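Local coordinates for protein glycosyl hydrolase family 26 (Bacteroides ovatus, PDB 4ZXO) that probably hydrolyses beta-mannosidic linkages in the backbone of mannans such as galactomannan, as a family 26 beta-mannanase of a gut bacterium, at residues G30-T35 / V60-L65; E67-G72 / W102-P107; R141-L146 / D193-K198; W174-C179 / L220-G225. All coordinates share one frame; numbering follows the deposited sequence.

Contact 1: G30-T35 / V60-L65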
loop_
_atom_site.group_PDB
_atom_site.type_symbol
_atom_site.label_atom_id
_atom_site.label_comp_id
_atom_site.label_asym_id
_atom_site.label_seq_id
_atom_site.Cartn_x
_atom_site.Cartn_y
_atom_site.Cartn_z
ATOM N N GLY A 30 -3.101 -8.815 -3.047
ATOM C CA GLY A 30 -2.923 -7.556 -3.723
ATOM C C GLY A 30 -1.806 -7.534 -4.763
ATOM O O GLY A 30 -0.815 -8.265 -4.645
ATOM N N HIS A 31 -1.939 -6.631 -5.731
ATOM C CA HIS A 31 -0.894 -6.410 -6.698
ATOM C C HIS A 31 -0.876 -4.930 -7.105
ATOM O O HIS A 31 -1.923 -4.352 -7.455
ATOM C CB HIS A 31 -1.158 -7.302 -7.916
ATOM C CG HIS A 31 -0.081 -7.233 -8.978
ATOM N ND1 HIS A 31 -0.374 -7.277 -10.329
ATOM C CD2 HIS A 31 1.271 -7.151 -8.884
ATOM C CE1 HIS A 31 0.753 -7.219 -11.029
ATOM N NE2 HIS A 31 1.768 -7.116 -10.171
ATOM N N HIS A 32 0.300 -4.338 -7.110
ATOM C CA HIS A 32 0.488 -2.965 -7.558
ATOM C C HIS A 32 0.360 -2.843 -9.084
ATOM O O HIS A 32 0.856 -3.675 -9.857
ATOM C CB HIS A 32 1.878 -2.442 -7.101
ATOM C CG HIS A 32 2.032 -0.956 -7.230
ATOM N ND1 HIS A 32 1.523 -0.055 -6.293
ATOM C CD2 HIS A 32 2.618 -0.205 -8.202
ATOM C CE1 HIS A 32 1.800 1.183 -6.688
ATOM N NE2 HIS A 32 2.486 1.115 -7.834
ATOM N N ASP A 33 -0.351 -1.798 -9.483
ATOM C CA ASP A 33 -0.574 -1.411 -10.895
ATOM C C ASP A 33 -1.228 -2.559 -11.689
ATOM O O ASP A 33 -1.043 -2.671 -12.897
ATOM C CB ASP A 33 0.754 -0.940 -11.527
ATOM C CG ASP A 33 1.059 0.506 -11.187
ATOM O OD1 ASP A 33 0.113 1.213 -10.761
ATOM O OD2 ASP A 33 2.234 0.921 -11.334
ATOM N N ASP A 34 -2.026 -3.381 -10.988
ATOM C CA ASP A 34 -2.459 -4.642 -11.564
ATOM C C ASP A 34 -3.252 -4.502 -12.868
ATOM O O ASP A 34 -3.037 -5.279 -13.826
ATOM C CB ASP A 34 -3.343 -5.381 -10.545
ATOM C CG ASP A 34 -3.709 -6.779 -11.042
ATOM O OD1 ASP A 34 -2.787 -7.626 -11.178
ATOM O OD2 ASP A 34 -4.898 -7.018 -11.341
ATOM N N THR A 35 -4.138 -3.512 -12.918
ATOM C CA THR A 35 -4.953 -3.304 -14.101
ATOM C C THR A 35 -4.461 -2.174 -14.984
ATOM O O THR A 35 -5.113 -1.841 -15.993
ATOM C CB THR A 35 -6.404 -3.030 -13.696
ATOM O OG1 THR A 35 -6.396 -2.093 -12.592
ATOM C CG2 THR A 35 -7.073 -4.326 -13.247
ATOM N N VAL A 60 -6.992 -6.691 -3.593
ATOM C CA VAL A 60 -6.452 -5.326 -3.431
ATOM C C VAL A 60 -5.689 -4.936 -4.681
ATOM O O VAL A 60 -4.922 -5.742 -5.240
ATOM C CB VAL A 60 -5.468 -5.247 -2.265
ATOM C CG1 VAL A 60 -4.919 -3.818 -2.117
ATOM C CG2 VAL A 60 -6.106 -5.706 -0.927
ATOM N N MET A 61 -5.868 -3.695 -5.104
ATOM C CA MET A 61 -4.996 -3.113 -6.127
ATOM C C MET A 61 -4.413 -1.854 -5.574
ATOM O O MET A 61 -5.093 -1.127 -4.840
ATOM C CB MET A 61 -5.775 -2.796 -7.390
ATOM C CG MET A 61 -6.186 -4.064 -8.109
ATOM S SD MET A 61 -7.213 -3.698 -9.538
ATOM C CE MET A 61 -7.750 -5.371 -9.953
ATOM N N SER A 62 -3.133 -1.625 -5.847
ATOM C CA SER A 62 -2.532 -0.347 -5.427
ATOM C C SER A 62 -1.980 0.369 -6.631
ATOM O O SER A 62 -1.655 -0.229 -7.670
ATOM C CB SER A 62 -1.420 -0.552 -4.342
ATOM O OG SER A 62 -0.394 -1.409 -4.797
ATOM N N PHE A 63 -1.844 1.670 -6.466
ATOM C CA PHE A 63 -1.313 2.536 -7.505
ATOM C C PHE A 63 -0.525 3.626 -6.805
ATOM O O PHE A 63 -0.613 3.756 -5.588
ATOM C CB PHE A 63 -2.430 3.146 -8.393
ATOM C CG PHE A 63 -3.408 2.123 -8.948
ATOM C CD1 PHE A 63 -3.144 1.449 -10.153
ATOM C CD2 PHE A 63 -4.562 1.824 -8.242
ATOM C CE1 PHE A 63 -4.025 0.511 -10.624
ATOM C CE2 PHE A 63 -5.492 0.888 -8.707
ATOM C CZ PHE A 63 -5.214 0.214 -9.906
ATOM N N ASP A 64 0.217 4.426 -7.564
ATOM C CA ASP A 64 1.071 5.456 -6.937
ATOM C C ASP A 64 0.696 6.829 -7.412
ATOM O O ASP A 64 0.368 7.029 -8.585
ATOM C CB ASP A 64 2.537 5.164 -7.233
ATOM C CG ASP A 64 3.474 5.781 -6.180
ATOM O OD1 ASP A 64 3.787 5.062 -5.205
ATOM O OD2 ASP A 64 3.808 6.992 -6.258
ATOM N N LEU A 65 0.702 7.776 -6.471
ATOM C CA LEU A 65 0.383 9.173 -6.797
ATOM C C LEU A 65 1.629 10.052 -7.025
ATOM O O LEU A 65 1.500 11.242 -7.257
ATOM C CB LEU A 65 -0.489 9.790 -5.716
ATOM C CG LEU A 65 -1.819 9.103 -5.527
ATOM C CD1 LEU A 65 -2.656 9.831 -4.455
ATOM C CD2 LEU A 65 -2.599 8.937 -6.872
HETATM O O HOH W 1 0.756 3.748 -10.238
#
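H32 has CG anti to its backbone N (chi1 -166°), on the face of the sheet that also carries S62. The turn of the ring (chi2 80°) brings ND1 to the serine hydroxyl. H32 ND1 and S62 OG lie 2.8 Å apart and share a hydrogen bond; either may be the donor. S62 O sits over one face of the H32 ring, offset toward its rim. H32 CE1 reaches further along the strand and packs 3.4 Å from F63 C. W301 also stacks on this imidazole.

The strands 27-32 and 60-64 are parallel neighbours in the (beta/alpha)8 barrel of this TIM-barrel family. H31 N donates to V60 O at 3.2 Å, while S62 N to H31 O is weak. D33 N gives the shortest backbone bond, 2.7 Å to S62 O, nearly straight.

M61 points to the other face. M61 CE touches T35 CG2 at 3.5 Å and also nears D34 OD2. D34 OD1 accepts from H31 ND1 at 2.6 Å, through its anti lone pair and in the imidazole plane. S48 holds the second D34 oxygen. D33 OD1 lies 3.3 Å from F63 CD1, with carboxylate and ring planes 40° apart. T35 OG1 meets the same ring at its edge. One water bridges D33 OD1 and D64 N; the D64 carboxylate turns to S101 and H103.

Contact 2: E67-G72 / W102-P107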
loop_
_atom_site.group_PDB
_atom_site.type_symbol
_atom_site.label_atom_id
_atom_site.label_comp_id
_atom_site.label_asym_id
_atom_site.label_seq_id
_atom_site.Cartn_x
_atom_site.Cartn_y
_atom_site.Cartn_z
ATOM N N GLU A 67 4.283 12.349 -8.315
ATOM C CA GLU A 67 4.266 13.447 -9.328
ATOM C C GLU A 67 2.905 14.090 -9.489
ATOM O O GLU A 67 2.793 15.078 -10.202
ATOM C CB GLU A 67 4.834 13.015 -10.698
ATOM C CG GLU A 67 6.281 12.541 -10.568
ATOM C CD GLU A 67 6.965 12.359 -11.899
ATOM O OE1 GLU A 67 6.461 12.820 -12.954
ATOM O OE2 GLU A 67 8.055 11.789 -11.911
ATOM N N ILE A 68 1.867 13.649 -8.773
ATOM C CA ILE A 68 0.628 14.435 -8.791
ATOM C C ILE A 68 0.904 15.831 -8.295
ATOM O O ILE A 68 0.269 16.809 -8.773
ATOM C CB ILE A 68 -0.517 13.750 -7.991
ATOM C CG1 ILE A 68 -1.900 14.326 -8.460
ATOM C CG2 ILE A 68 -0.285 13.894 -6.459
ATOM C CD1 ILE A 68 -3.037 13.418 -8.180
ATOM N N GLU A 69 1.873 15.961 -7.391
ATOM C CA GLU A 69 2.221 17.257 -6.807
ATOM C C GLU A 69 2.768 18.234 -7.841
ATOM O O GLU A 69 2.814 19.459 -7.562
ATOM C CB GLU A 69 3.264 17.071 -5.706
ATOM C CG GLU A 69 4.574 16.351 -6.134
ATOM C CD GLU A 69 4.487 14.822 -6.169
ATOM O OE1 GLU A 69 3.379 14.253 -6.052
ATOM O OE2 GLU A 69 5.570 14.186 -6.374
ATOM N N LEU A 70 3.272 17.703 -8.971
ATOM C CA LEU A 70 3.792 18.556 -10.054
ATOM C C LEU A 70 2.710 19.110 -10.957
ATOM O O LEU A 70 2.998 19.922 -11.844
ATOM C CB LEU A 70 4.771 17.801 -10.889
ATOM C CG LEU A 70 5.965 17.232 -10.125
ATOM C CD1 LEU A 70 6.977 16.561 -11.073
ATOM C CD2 LEU A 70 6.713 18.274 -9.330
ATOM N N GLY A 71 1.473 18.718 -10.762
ATOM C CA GLY A 71 0.384 19.302 -11.567
ATOM C C GLY A 71 0.246 18.778 -12.995
ATOM O O GLY A 71 -0.504 19.346 -13.814
ATOM N N GLY A 72 0.978 17.705 -13.310
ATOM C CA GLY A 72 0.910 17.103 -14.637
ATOM C C GLY A 72 -0.139 16.035 -14.763
ATOM O O GLY A 72 -0.978 15.853 -13.876
ATOM N N TRP A 102 2.739 6.959 -2.384
ATOM C CA TRP A 102 3.070 8.306 -2.864
ATOM C C TRP A 102 4.570 8.473 -2.902
ATOM O O TRP A 102 5.183 8.952 -1.909
ATOM C CB TRP A 102 2.446 9.383 -1.919
ATOM C CG TRP A 102 2.490 10.781 -2.477
ATOM C CD1 TRP A 102 2.634 11.158 -3.796
ATOM C CD2 TRP A 102 2.358 11.984 -1.724
ATOM N NE1 TRP A 102 2.625 12.540 -3.887
ATOM C CE2 TRP A 102 2.463 13.066 -2.634
ATOM C CE3 TRP A 102 2.205 12.250 -0.364
ATOM C CZ2 TRP A 102 2.396 14.407 -2.237
ATOM C CZ3 TRP A 102 2.115 13.596 0.047
ATOM C CH2 TRP A 102 2.201 14.675 -0.903
ATOM N N HIS A 103 5.171 8.100 -4.032
ATOM C CA HIS A 103 6.600 8.363 -4.184
ATOM C C HIS A 103 6.789 9.842 -4.619
ATOM O O HIS A 103 7.043 10.171 -5.815
ATOM C CB HIS A 103 7.228 7.394 -5.203
ATOM C CG HIS A 103 7.435 6.017 -4.669
ATOM N ND1 HIS A 103 6.417 5.087 -4.557
ATOM C CD2 HIS A 103 8.569 5.381 -4.297
ATOM C CE1 HIS A 103 6.925 3.939 -4.121
ATOM N NE2 HIS A 103 8.226 4.097 -3.944
ATOM N N VAL A 104 6.642 10.717 -3.629
ATOM C CA VAL A 104 6.609 12.160 -3.855
ATOM C C VAL A 104 8.007 12.706 -4.133
ATOM O O VAL A 104 9.025 12.237 -3.571
ATOM C CB VAL A 104 5.972 12.845 -2.615
ATOM C CG1 VAL A 104 6.671 12.429 -1.289
ATOM C CG2 VAL A 104 5.830 14.363 -2.707
ATOM N N ARG A 105 8.037 13.698 -5.023
ATOM C CA ARG A 105 9.270 14.374 -5.368
ATOM C C ARG A 105 9.901 15.047 -4.137
ATOM O O ARG A 105 9.251 15.273 -3.088
ATOM C CB ARG A 105 8.989 15.448 -6.442
ATOM C CG ARG A 105 8.385 14.950 -7.738
ATOM C CD ARG A 105 9.302 14.097 -8.600
ATOM N NE ARG A 105 10.461 14.876 -9.088
ATOM C CZ ARG A 105 11.363 14.407 -9.933
ATOM N NH1 ARG A 105 11.235 13.209 -10.441
ATOM N NH2 ARG A 105 12.394 15.166 -10.304
ATOM N N ASN A 106 11.171 15.395 -4.300
ATOM C CA ASN A 106 11.933 16.067 -3.253
ATOM C C ASN A 106 11.643 17.566 -3.356
ATOM O O ASN A 106 12.049 18.192 -4.359
ATOM C CB ASN A 106 13.411 15.763 -3.467
ATOM C CG ASN A 106 14.305 16.310 -2.382
ATOM O OD1 ASN A 106 14.137 17.426 -1.941
ATOM N ND2 ASN A 106 15.257 15.513 -1.943
ATOM N N PRO A 107 10.971 18.147 -2.344
ATOM C CA PRO A 107 10.546 19.560 -2.484
ATOM C C PRO A 107 11.685 20.573 -2.330
ATOM O O PRO A 107 11.498 21.745 -2.681
ATOM C CB PRO A 107 9.513 19.739 -1.360
ATOM C CG PRO A 107 9.906 18.697 -0.298
ATOM C CD PRO A 107 10.442 17.491 -1.131
HETATM O O HOH W 2 9.566 10.812 -9.822
#
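Two loops that follow the barrel strands 60-64 and 97-101 meet here, and E69 of a short 3-10 turn at 68-70 joins them. Its CG lies between the backbone N and the carbonyl carbon (chi1 56°), and the chain bends at chi2. The two carboxylate oxygens then face different donors across the contact. W102 NE1 gives a hydrogen bond to E69 OE1 at 2.9 Å. The oxygen lies in the indole plane, at the ring edge, but the donor stands above the carboxylate plane, and the two planes are 75° apart. R105 N donates to E69 OE2, also at 2.9 Å and nearly straight (170°). E67 N adds a weak bond to E69 OE2.

V104 CG2 packs 3.7 Å from E69 CD. The R105 chain starts beside the same carboxylate, with R105 CG 3.2 Å from E69 OE2, and L70 CD1 lies against that CG. Further out, E67 OE2 and R105 NH1 form a long salt bridge of 3.8 Å, bridged by a water. R105 NH2 bonds G110 O, so the guanidinium has a second partner. A buried carboxylate thus ties neighbouring loops together at the C-terminal strand ends, the end that carries the active site in TIM barrels.

Contact 3: R141-L146 / D193-K198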
loop_
_atom_site.group_PDB
_atom_site.type_symbol
_atom_site.label_atom_id
_atom_site.label_comp_id
_atom_site.label_asym_id
_atom_site.label_seq_id
_atom_site.Cartn_x
_atom_site.Cartn_y
_atom_site.Cartn_z
ATOM N N ARG A 141 -2.937 18.645 -3.406
ATOM C CA ARG A 141 -3.090 18.053 -4.748
ATOM C C ARG A 141 -3.451 16.586 -4.623
ATOM O O ARG A 141 -4.325 16.074 -5.350
ATOM C CB ARG A 141 -1.792 18.246 -5.601
ATOM C CG ARG A 141 -1.630 19.746 -6.066
ATOM C CD ARG A 141 -0.294 20.142 -6.769
ATOM N NE ARG A 141 -0.579 21.206 -7.737
ATOM C CZ ARG A 141 0.330 21.932 -8.385
ATOM N NH1 ARG A 141 -0.095 22.834 -9.271
ATOM N NH2 ARG A 141 1.652 21.755 -8.179
ATOM N N VAL A 142 -2.808 15.888 -3.689
ATOM C CA VAL A 142 -3.264 14.531 -3.339
ATOM C C VAL A 142 -4.716 14.541 -2.839
ATOM O O VAL A 142 -5.549 13.720 -3.259
ATOM C CB VAL A 142 -2.352 13.921 -2.240
ATOM C CG1 VAL A 142 -2.990 12.623 -1.671
ATOM C CG2 VAL A 142 -0.958 13.648 -2.822
ATOM N N ALA A 143 -5.045 15.476 -1.941
ATOM C CA ALA A 143 -6.424 15.539 -1.416
ATOM C C ALA A 143 -7.462 15.687 -2.549
ATOM O O ALA A 143 -8.486 14.955 -2.596
ATOM C CB ALA A 143 -6.546 16.685 -0.409
ATOM N N ASP A 144 -7.183 16.597 -3.484
ATOM C CA ASP A 144 -8.114 16.797 -4.595
ATOM C C ASP A 144 -8.278 15.534 -5.468
ATOM O O ASP A 144 -9.407 15.223 -5.911
ATOM C CB ASP A 144 -7.643 17.934 -5.481
ATOM C CG ASP A 144 -7.824 19.294 -4.851
ATOM O OD1 ASP A 144 -8.622 19.420 -3.894
ATOM O OD2 ASP A 144 -7.157 20.229 -5.330
ATOM N N PHE A 145 -7.185 14.779 -5.672
ATOM C CA PHE A 145 -7.320 13.525 -6.395
ATOM C C PHE A 145 -8.197 12.542 -5.613
ATOM O O PHE A 145 -9.087 11.909 -6.172
ATOM C CB PHE A 145 -5.970 12.905 -6.681
ATOM C CG PHE A 145 -6.092 11.651 -7.476
ATOM C CD1 PHE A 145 -6.306 11.703 -8.828
ATOM C CD2 PHE A 145 -6.010 10.414 -6.877
ATOM C CE1 PHE A 145 -6.431 10.520 -9.575
ATOM C CE2 PHE A 145 -6.127 9.225 -7.618
ATOM C CZ PHE A 145 -6.347 9.298 -8.962
ATOM N N LEU A 146 -7.946 12.401 -4.324
ATOM C CA LEU A 146 -8.736 11.485 -3.502
ATOM C C LEU A 146 -10.240 11.814 -3.523
ATOM O O LEU A 146 -11.095 10.922 -3.511
ATOM C CB LEU A 146 -8.208 11.504 -2.064
ATOM C CG LEU A 146 -6.774 10.920 -1.934
ATOM C CD1 LEU A 146 -6.253 11.012 -0.506
ATOM C CD2 LEU A 146 -6.671 9.469 -2.434
ATOM N N ASP A 193 -3.713 16.641 8.652
ATOM C CA ASP A 193 -4.435 17.912 8.805
ATOM C C ASP A 193 -5.002 18.411 7.486
ATOM O O ASP A 193 -6.149 18.884 7.402
ATOM C CB ASP A 193 -3.516 18.984 9.404
ATOM C CG ASP A 193 -3.186 18.721 10.873
ATOM O OD1 ASP A 193 -3.842 17.860 11.513
ATOM O OD2 ASP A 193 -2.244 19.380 11.379
ATOM N N ARG A 194 -4.196 18.322 6.441
ATOM C CA ARG A 194 -4.675 18.847 5.181
ATOM C C ARG A 194 -5.775 17.948 4.632
ATOM O O ARG A 194 -6.798 18.442 4.076
ATOM C CB ARG A 194 -3.563 18.995 4.129
ATOM C CG ARG A 194 -2.475 19.942 4.434
ATOM C CD ARG A 194 -3.002 21.306 4.822
ATOM N NE ARG A 194 -3.524 22.035 3.683
ATOM C CZ ARG A 194 -4.103 23.233 3.813
ATOM N NH1 ARG A 194 -4.209 23.812 5.013
ATOM N NH2 ARG A 194 -4.602 23.858 2.749
ATOM N N LEU A 195 -5.617 16.628 4.787
ATOM C CA LEU A 195 -6.694 15.789 4.299
ATOM C C LEU A 195 -7.984 16.110 5.030
ATOM O O LEU A 195 -9.069 16.198 4.433
ATOM C CB LEU A 195 -6.330 14.319 4.475
ATOM C CG LEU A 195 -5.147 13.837 3.641
ATOM C CD1 LEU A 195 -4.808 12.380 4.038
ATOM C CD2 LEU A 195 -5.504 13.842 2.175
ATOM N N ARG A 196 -7.887 16.282 6.332
ATOM C CA ARG A 196 -9.117 16.590 7.088
ATOM C C ARG A 196 -9.755 17.929 6.732
ATOM O O ARG A 196 -10.982 18.033 6.626
ATOM C CB ARG A 196 -8.861 16.589 8.583
ATOM C CG ARG A 196 -8.587 15.232 9.156
ATOM C CD ARG A 196 -8.266 15.364 10.616
ATOM N NE ARG A 196 -9.453 15.728 11.379
ATOM C CZ ARG A 196 -9.396 16.350 12.536
ATOM N NH1 ARG A 196 -8.197 16.693 13.025
ATOM N NH2 ARG A 196 -10.526 16.644 13.181
ATOM N N LEU A 197 -8.923 18.950 6.575
ATOM C CA LEU A 197 -9.443 20.256 6.202
ATOM C C LEU A 197 -10.185 20.193 4.873
ATOM O O LEU A 197 -11.222 20.836 4.716
ATOM C CB LEU A 197 -8.326 21.276 6.103
ATOM C CG LEU A 197 -7.778 21.943 7.353
ATOM C CD1 LEU A 197 -6.457 22.622 7.036
ATOM C CD2 LEU A 197 -8.760 22.950 7.899
ATOM N N LYS A 198 -9.646 19.400 3.937
ATOM C CA LYS A 198 -10.219 19.248 2.596
ATOM C C LYS A 198 -11.489 18.397 2.597
ATOM O O LYS A 198 -12.174 18.295 1.572
ATOM C CB LYS A 198 -9.181 18.595 1.635
ATOM C CG LYS A 198 -7.834 19.332 1.422
ATOM C CD LYS A 198 -7.857 20.523 0.500
ATOM C CE LYS A 198 -7.879 20.146 -0.956
ATOM N NZ LYS A 198 -8.215 21.355 -1.761
#
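K198, near the C-terminal part of helix 181-197, reaches across to A143 and D144. K198 CB starts 3.8 Å from A143 CB. K198 CG is anti to the carbonyl carbon (chi1 -59°) and comes still closer, 3.5 Å from A143 CB, which is tight for two carbons. The chain then bends at chi2 and at chi3. K198 CD stays 4.2 Å from A143 CB. K198 CE lies 3.7 Å from A143 CB and 3.1 Å from D144 OD1. K198 NZ ends at the carboxylate and forms a salt bridge with D144 OD1 at 2.9 Å. The ammonium approaches that oxygen on its syn side, 26° out of the carboxylate plane. The bent lysine thus curls over A143, so that its aliphatic part covers the methyl while its charge reaches the next residue along the helix.

Deeper between the helices, L195 CD2 touches both A143 CB and L146 CD1, each at 4.0 Å. A143 and L195 are also the pair whose backbones come nearest. A143 points toward helix 181-197, and the L195 methyl and the K198 chain both pack on its CB. These two helices are neighbours in the outer layer of the TIM barrel. R194 adds a second ionic tie between them, to D140. The contact therefore pairs a buried patch of alanine and leucines with an ion pair at a more exposed border. D144 would be expected to favour the charged form of K198, and K198 that of D144.

Contact 4: W174-C179 / L220-G225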
loop_
_atom_site.group_PDB
_atom_site.type_symbol
_atom_site.label_atom_id
_atom_site.label_comp_id
_atom_site.label_asym_id
_atom_site.label_seq_id
_atom_site.Cartn_x
_atom_site.Cartn_y
_atom_site.Cartn_z
ATOM N N TRP A 174 12.520 11.268 3.229
ATOM C CA TRP A 174 11.860 11.266 4.549
ATOM C C TRP A 174 12.356 10.120 5.433
ATOM O O TRP A 174 11.749 9.849 6.458
ATOM C CB TRP A 174 10.353 11.152 4.393
ATOM C CG TRP A 174 9.904 9.915 3.625
ATOM C CD1 TRP A 174 9.720 8.652 4.138
ATOM C CD2 TRP A 174 9.613 9.824 2.230
ATOM N NE1 TRP A 174 9.319 7.779 3.149
ATOM C CE2 TRP A 174 9.250 8.469 1.960
ATOM C CE3 TRP A 174 9.655 10.745 1.176
ATOM C CZ2 TRP A 174 8.849 8.039 0.695
ATOM C CZ3 TRP A 174 9.350 10.311 -0.122
ATOM C CH2 TRP A 174 8.928 8.956 -0.337
ATOM N N GLY A 175 13.436 9.462 5.024
ATOM C CA GLY A 175 13.920 8.300 5.751
ATOM C C GLY A 175 14.714 8.592 7.038
ATOM O O GLY A 175 14.914 9.770 7.434
ATOM N N LYS A 176 15.198 7.523 7.656
ATOM C CA LYS A 176 15.653 7.590 9.067
ATOM C C LYS A 176 16.803 8.590 9.290
ATOM O O LYS A 176 16.789 9.396 10.262
ATOM C CB LYS A 176 16.055 6.177 9.516
ATOM C CG LYS A 176 16.518 6.079 10.922
ATOM C CD LYS A 176 15.426 6.309 11.847
ATOM C CE LYS A 176 15.771 5.703 13.286
ATOM N NZ LYS A 176 17.046 6.221 13.910
ATOM N N ASP A 177 17.786 8.548 8.388
ATOM C CA ASP A 177 18.968 9.410 8.526
ATOM C C ASP A 177 18.724 10.830 8.013
ATOM O O ASP A 177 19.637 11.659 8.058
ATOM C CB ASP A 177 20.159 8.813 7.798
ATOM C CG ASP A 177 20.688 7.586 8.460
ATOM O OD1 ASP A 177 20.253 7.239 9.588
ATOM O OD2 ASP A 177 21.573 6.928 7.859
ATOM N N LEU A 178 17.506 11.117 7.543
ATOM C CA LEU A 178 17.252 12.383 6.878
ATOM C C LEU A 178 16.365 13.288 7.669
ATOM O O LEU A 178 16.021 14.374 7.202
ATOM C CB LEU A 178 16.642 12.120 5.507
ATOM C CG LEU A 178 17.746 11.468 4.660
ATOM C CD1 LEU A 178 17.603 9.935 4.615
ATOM C CD2 LEU A 178 17.940 12.139 3.325
ATOM N N CYS A 179 15.963 12.855 8.867
ATOM C CA CYS A 179 15.112 13.710 9.710
ATOM C C CYS A 179 15.016 13.107 11.085
ATOM O O CYS A 179 15.344 11.930 11.260
ATOM C CB CYS A 179 13.689 13.882 9.105
ATOM S SG CYS A 179 12.753 12.293 8.896
ATOM N N LEU A 220 7.668 1.288 16.399
ATOM C CA LEU A 220 6.835 2.445 16.730
ATOM C C LEU A 220 7.599 3.713 17.060
ATOM O O LEU A 220 6.970 4.693 17.492
ATOM C CB LEU A 220 5.924 2.111 17.921
ATOM C CG LEU A 220 4.922 0.987 17.605
ATOM C CD1 LEU A 220 4.056 0.707 18.883
ATOM C CD2 LEU A 220 4.013 1.405 16.449
ATOM N N GLU A 221 8.938 3.720 16.977
ATOM C CA GLU A 221 9.697 4.909 17.394
ATOM C C GLU A 221 9.231 6.173 16.656
ATOM O O GLU A 221 9.195 7.252 17.235
ATOM C CB GLU A 221 11.193 4.688 17.122
ATOM C CG GLU A 221 12.066 5.789 17.684
ATOM C CD GLU A 221 13.116 6.375 16.755
ATOM O OE1 GLU A 221 13.126 6.238 15.498
ATOM O OE2 GLU A 221 14.001 6.996 17.335
ATOM N N ARG A 222 8.878 6.023 15.374
ATOM C CA ARG A 222 8.446 7.182 14.590
ATOM C C ARG A 222 6.937 7.165 14.266
ATOM O O ARG A 222 6.469 7.781 13.252
ATOM C CB ARG A 222 9.275 7.262 13.293
ATOM C CG ARG A 222 10.707 7.578 13.601
ATOM C CD ARG A 222 11.590 7.868 12.401
ATOM N NE ARG A 222 12.867 8.324 12.972
ATOM C CZ ARG A 222 13.685 9.200 12.395
ATOM N NH1 ARG A 222 13.386 9.711 11.186
ATOM N NH2 ARG A 222 14.802 9.587 13.043
ATOM N N TYR A 223 6.190 6.457 15.091
ATOM C CA TYR A 223 4.752 6.316 14.897
ATOM C C TYR A 223 4.028 7.596 15.305
ATOM O O TYR A 223 4.191 8.050 16.453
ATOM C CB TYR A 223 4.270 5.143 15.756
ATOM C CG TYR A 223 2.818 4.794 15.661
ATOM C CD1 TYR A 223 2.270 4.205 14.539
ATOM C CD2 TYR A 223 1.997 4.952 16.763
ATOM C CE1 TYR A 223 0.962 3.889 14.477
ATOM C CE2 TYR A 223 0.654 4.575 16.734
ATOM C CZ TYR A 223 0.146 4.041 15.586
ATOM O OH TYR A 223 -1.189 3.671 15.595
ATOM N N PRO A 224 3.198 8.154 14.386
ATOM C CA PRO A 224 2.589 9.459 14.674
ATOM C C PRO A 224 1.328 9.361 15.549
ATOM O O PRO A 224 0.780 10.386 15.929
ATOM C CB PRO A 224 2.257 10.002 13.278
ATOM C CG PRO A 224 1.938 8.699 12.471
ATOM C CD PRO A 224 2.987 7.717 12.980
ATOM N N GLY A 225 0.874 8.165 15.879
ATOM C CA GLY A 225 -0.200 8.050 16.843
ATOM C C GLY A 225 -1.464 7.349 16.364
ATOM O O GLY A 225 -1.775 7.294 15.159
HETATM O O HOH W 3 12.069 8.477 8.954
HETATM O O HOH W 4 16.443 5.317 16.607
#
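C179 O is gripped by two nitrogens of one guanidinium. R222 NH1 and R222 NH2 both donate to C179 O at 3.0 Å, end-on and with the oxygen in the guanidinium plane. Both bonds are bent, to about 140° at the hydrogen. The two donors stand differently to the carbonyl: NH2 is tilted 16° from its plane, while NH1 stands 57° out of it. The arginine is extended from CG to NE, and this carries the flat end across to the other loop. C179 SG lies 3.5 Å from R222 NH1. A water joins the same NH1 to W174 O.

K176 CD lies over one face of the guanidinium, 3.4 Å from R222 CZ and offset toward the rim. The two side chains cross obliquely. On the edge, R222 NE makes a salt bridge of 3.3 Å with E221 OE1. K176 CE packs 3.5 Å from E221 OE1, and a water links K176 NZ to E221 OE2, weakly on the glutamate side. The nearby carboxylate may offset the two positive charges.

The contact joins the loop between strand 159-162 and helix 181-197 to the loop that leads from helix 216-219 to strand 231-235. R222 passes beside S181 and Y184 of helix 181-197 and touches Y207 of strand 203-207.

How the contacts relate
Contact 1 is the innermost of the four: two barrel strands joined by backbone bonds and wholly buried side chains. The other centres lie about 17 to 18 Å from the centre of the chain. Contact 3 joins two outer helices, mostly through carbon, with an ion pair at its border. Contacts 2 and 4 join loops and are only partly buried. In both, one charged side chain holds backbone atoms: a glutamate in the first, an arginine in the second. Contact 2 touches all three others, through H103 on D64, E69 O on R141 and V104 on W174. Contacts 1 and 3 also meet, through L65. Contacts 3 and 4 do not touch, though helix 181-197 forms part of contact 3 and lies beside contact 4.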